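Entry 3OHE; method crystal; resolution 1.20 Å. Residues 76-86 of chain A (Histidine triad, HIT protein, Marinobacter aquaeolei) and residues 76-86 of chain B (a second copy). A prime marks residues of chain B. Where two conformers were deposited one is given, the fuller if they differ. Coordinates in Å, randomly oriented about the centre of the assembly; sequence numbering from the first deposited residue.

Chain A, residues 76-86: DKMNVAALGNM
Chain B 76-86: DKMNVAALGNM

Two copies of one histidine triad (HIT) protein join edge to edge through an antiparallel pair of β-strands, a near-twofold contact in which four backbone hydrogen bonds hold the centre and lysine and asparagine side chains fasten both ends. In each chain residues 77-82 form the strand, with phi/psi in the first copy of -158/143 at Lys77, -92/149 at Met78, -123/124 at Asn79, -126/132 at Val80, -156/145 at Ala81 and -121/111 at Ala82; the strand axes approach to 4.7 Å and their directions differ by 165°. The register is centred on Ala81 opposite Ala81′, a non-hydrogen-bonded pair with CA atoms 4.1 Å apart, so that residue numbers facing each other sum to 162. The neighbouring pairs, Val80 with Ala82′ and Ala82 with Val80′, are hydrogen-bonded, each with a CA-CA separation of 5.4 Å. Val80 N donates to Ala82′ O at 3.0 Å and Val80 O accepts from Ala82′ N at 2.9 Å; the symmetric pair repeats this, Val80′ N to Ala82 O at 3.0 Å and Ala82 N to Val80′ O at 2.9 Å. The angles at hydrogen are 156-173°, three of them 165° or more. Where the strands draw closest, CA-H groups also face carbonyls, Ala81′ CA lying 3.2 Å from Val80 O and Ala81 CA 3.3 Å from Val80′ O. On one face the two Ala81 methyls meet, Ala81 CB to Ala81′ CB, 3.7 Å, small enough to sit directly against each other; Val80 (chi1 t) and Ala82 of both chains point to the other face.

Beyond Ala82 the chain leaves the strand: Leu83 turns to -115/-84, and Gly84 takes a positive phi, 74/31, which favours glycine. A CB there would lie only 3.1 Å from Lys77′ CE, so the bare backbone also leaves room for the lysine. The CA-to-CB bond of Lys77 is directed toward the partner, and the t, p, t, p side chain places NZ between the two chains, where it donates to Leu83′ O at 2.8 Å and to its own Met78 O at 3.0 Å. This positive group sits where Met78 O and Leu83′ O, two acceptors, come within 3.2 Å of each other, and binding both offsets their repulsion. Lys77′ does the same, with NZ to Leu83 O at 2.8 Å and to Met78′ O at 2.9 Å.

Asn79 (chi1 m, chi2 179°) starts sideways, but its amide reaches across: ND2 donates to Asn85′ OD1 at 2.9 Å and to its own Met78 O, also 2.9 Å, using an amide nitrogen with two hydrogens to serve both chains. Asn85′ (chi1 m, chi2 -28°) offers its OD1 here, and the equivalent bond of the other copy, Asn79′ ND2 to Asn85 OD1, is again 2.9 Å. Leu83′ (m, t) has its CA-to-CB bond directed away overall, yet its end returns, CD2 resting 3.7 Å from Asn79 CB. Selenomethionine Met78 (m, m, m) leads its end away from the partner, while Asp76 and Met86 make no contact across the pair. Altogether 674 Å² is buried between the stretches.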

# COMPACT_ATOMS: atom_id res chain seq x y z
N ASP A 76 -12.05 6.58 -10.05
CA ASP A 76 -12.89 6.71 -8.88
C ASP A 76 -12.14 6.61 -7.56
O ASP A 76 -12.49 7.28 -6.58
CB ASP A 76 -14.04 5.71 -8.88
CG ASP A 76 -15.05 5.94 -10.00
OD1 ASP A 76 -15.24 7.11 -10.41
OD2 ASP A 76 -15.64 4.95 -10.51
N LYS A 77 -11.11 5.76 -7.48
CA LYS A 77 -10.37 5.50 -6.26
C LYS A 77 -8.99 4.97 -6.65
O LYS A 77 -8.88 4.23 -7.59
CB LYS A 77 -11.10 4.47 -5.41
CG LYS A 77 -10.54 4.26 -4.02
CD LYS A 77 -10.71 5.48 -3.10
CE LYS A 77 -9.96 5.36 -1.74
NZ LYS A 77 -8.48 5.10 -1.95
N MSE A 78 -7.96 5.37 -5.90
CA MSE A 78 -6.66 4.74 -6.04
C MSE A 78 -6.47 3.59 -5.11
O MSE A 78 -7.01 3.57 -4.00
CB MSE A 78 -5.52 5.74 -5.77
CG MSE A 78 -5.42 6.82 -6.79
SE MSE A 78 -5.05 6.21 -8.62
CE MSE A 78 -3.38 5.32 -8.51
N ASN A 79 -5.69 2.62 -5.57
CA ASN A 79 -5.19 1.55 -4.69
C ASN A 79 -3.65 1.58 -4.79
O ASN A 79 -3.10 1.52 -5.90
CB ASN A 79 -5.70 0.19 -5.11
CG ASN A 79 -7.19 -0.07 -4.88
OD1 ASN A 79 -7.63 -1.18 -5.24
ND2 ASN A 79 -7.94 0.85 -4.29
N VAL A 80 -2.98 1.71 -3.65
CA VAL A 80 -1.54 1.80 -3.58
C VAL A 80 -1.07 0.73 -2.61
O VAL A 80 -1.64 0.57 -1.52
CB VAL A 80 -1.07 3.20 -3.13
CG1 VAL A 80 0.47 3.29 -3.08
CG2 VAL A 80 -1.58 4.27 -4.13
N ALA A 81 -0.06 -0.05 -2.99
CA ALA A 81 0.34 -1.21 -2.18
C ALA A 81 1.78 -1.61 -2.41
O ALA A 81 2.27 -1.57 -3.53
CB ALA A 81 -0.57 -2.45 -2.44
N ALA A 82 2.43 -2.07 -1.33
CA ALA A 82 3.74 -2.73 -1.39
C ALA A 82 3.48 -4.12 -0.78
O ALA A 82 3.20 -4.23 0.41
CB ALA A 82 4.80 -1.92 -0.57
N LEU A 83 3.54 -5.17 -1.61
CA LEU A 83 3.20 -6.53 -1.24
C LEU A 83 4.51 -7.37 -1.32
O LEU A 83 5.17 -7.58 -0.29
CB LEU A 83 2.07 -7.03 -2.14
CG LEU A 83 0.82 -6.17 -2.12
CD1 LEU A 83 -0.20 -6.69 -3.12
CD2 LEU A 83 0.23 -6.02 -0.71
N GLY A 84 4.87 -7.86 -2.50
CA GLY A 84 6.17 -8.49 -2.67
C GLY A 84 6.34 -9.86 -2.06
O GLY A 84 7.46 -10.22 -1.68
N ASN A 85 5.27 -10.66 -1.98
CA ASN A 85 5.40 -11.96 -1.35
C ASN A 85 6.29 -12.90 -2.16
O ASN A 85 6.99 -13.72 -1.56
CB ASN A 85 4.05 -12.58 -1.13
CG ASN A 85 3.21 -11.77 -0.14
OD1 ASN A 85 3.76 -11.10 0.73
ND2 ASN A 85 1.90 -11.86 -0.27
N MSE A 86 6.23 -12.73 -3.50
CA MSE A 86 6.95 -13.54 -4.51
C MSE A 86 8.27 -12.89 -4.98
O MSE A 86 9.23 -13.57 -5.30
CB MSE A 86 6.05 -13.79 -5.74
CG MSE A 86 4.88 -14.69 -5.40
SE MSE A 86 3.58 -15.05 -6.81
CE MSE A 86 3.14 -13.22 -7.25
N ASP B 76 7.91 -12.94 7.94
CA ASP B 76 8.69 -13.12 6.75
C ASP B 76 8.64 -11.92 5.81
O ASP B 76 9.63 -11.59 5.15
CB ASP B 76 8.26 -14.37 5.99
CG ASP B 76 8.59 -15.65 6.73
OD1 ASP B 76 9.61 -15.67 7.48
OD2 ASP B 76 7.84 -16.65 6.53
N LYS B 77 7.49 -11.27 5.70
CA LYS B 77 7.30 -10.18 4.73
C LYS B 77 6.14 -9.30 5.18
O LYS B 77 5.17 -9.83 5.69
CB LYS B 77 6.98 -10.76 3.35
CG LYS B 77 6.93 -9.75 2.19
CD LYS B 77 8.33 -9.18 1.87
CE LYS B 77 8.24 -8.02 0.84
NZ LYS B 77 7.30 -6.91 1.35
N MSE B 78 6.26 -7.99 5.02
CA MSE B 78 5.11 -7.11 5.24
C MSE B 78 4.30 -6.88 3.99
O MSE B 78 4.83 -6.87 2.87
CB MSE B 78 5.50 -5.71 5.74
CG MSE B 78 6.18 -5.71 7.07
SE MSE B 78 5.00 -6.31 8.51
CE MSE B 78 3.60 -4.99 8.49
N ASN B 79 3.01 -6.65 4.20
CA ASN B 79 2.15 -6.11 3.13
C ASN B 79 1.55 -4.82 3.67
O ASN B 79 0.95 -4.80 4.76
CB ASN B 79 1.04 -7.11 2.79
CG ASN B 79 1.47 -8.38 2.06
OD1 ASN B 79 0.62 -9.23 1.82
ND2 ASN B 79 2.77 -8.55 1.70
N VAL B 80 1.70 -3.73 2.91
CA VAL B 80 1.24 -2.41 3.34
C VAL B 80 0.37 -1.89 2.19
O VAL B 80 0.79 -1.96 1.03
CB VAL B 80 2.38 -1.45 3.67
CG1 VAL B 80 1.86 -0.12 4.09
CG2 VAL B 80 3.24 -2.04 4.79
N ALA B 81 -0.81 -1.33 2.47
CA ALA B 81 -1.68 -0.86 1.38
C ALA B 81 -2.69 0.15 1.85
O ALA B 81 -3.20 0.07 2.97
CB ALA B 81 -2.43 -2.04 0.76
N ALA B 82 -3.04 1.06 0.94
CA ALA B 82 -4.21 1.92 1.08
C ALA B 82 -5.11 1.59 -0.10
O ALA B 82 -4.75 1.83 -1.25
CB ALA B 82 -3.77 3.38 1.06
N LEU B 83 -6.28 1.02 0.21
CA LEU B 83 -7.22 0.51 -0.81
C LEU B 83 -8.48 1.37 -0.75
O LEU B 83 -8.64 2.33 -1.52
CB LEU B 83 -7.44 -1.01 -0.61
CG LEU B 83 -6.17 -1.87 -0.61
CD1 LEU B 83 -6.51 -3.32 -0.31
CD2 LEU B 83 -5.37 -1.73 -1.93
N GLY B 84 -9.39 1.07 0.17
CA GLY B 84 -10.52 1.95 0.45
C GLY B 84 -11.61 1.99 -0.59
O GLY B 84 -12.28 3.00 -0.75
N ASN B 85 -11.85 0.88 -1.27
CA ASN B 85 -12.90 0.88 -2.27
C ASN B 85 -14.31 0.93 -1.69
O ASN B 85 -15.21 1.46 -2.34
CB ASN B 85 -12.77 -0.34 -3.17
CG ASN B 85 -11.46 -0.38 -3.91
OD1 ASN B 85 -10.86 0.63 -4.21
ND2 ASN B 85 -11.06 -1.58 -4.26
N MSE B 86 -14.46 0.38 -0.49
CA MSE B 86 -15.74 0.34 0.26
C MSE B 86 -15.86 1.46 1.30
O MSE B 86 -16.94 2.01 1.52
CB MSE B 86 -15.92 -1.01 0.95
CG MSE B 86 -16.15 -2.08 -0.08
SE MSE B 86 -16.21 -3.91 0.49
CE MSE B 86 -14.57 -3.94 1.55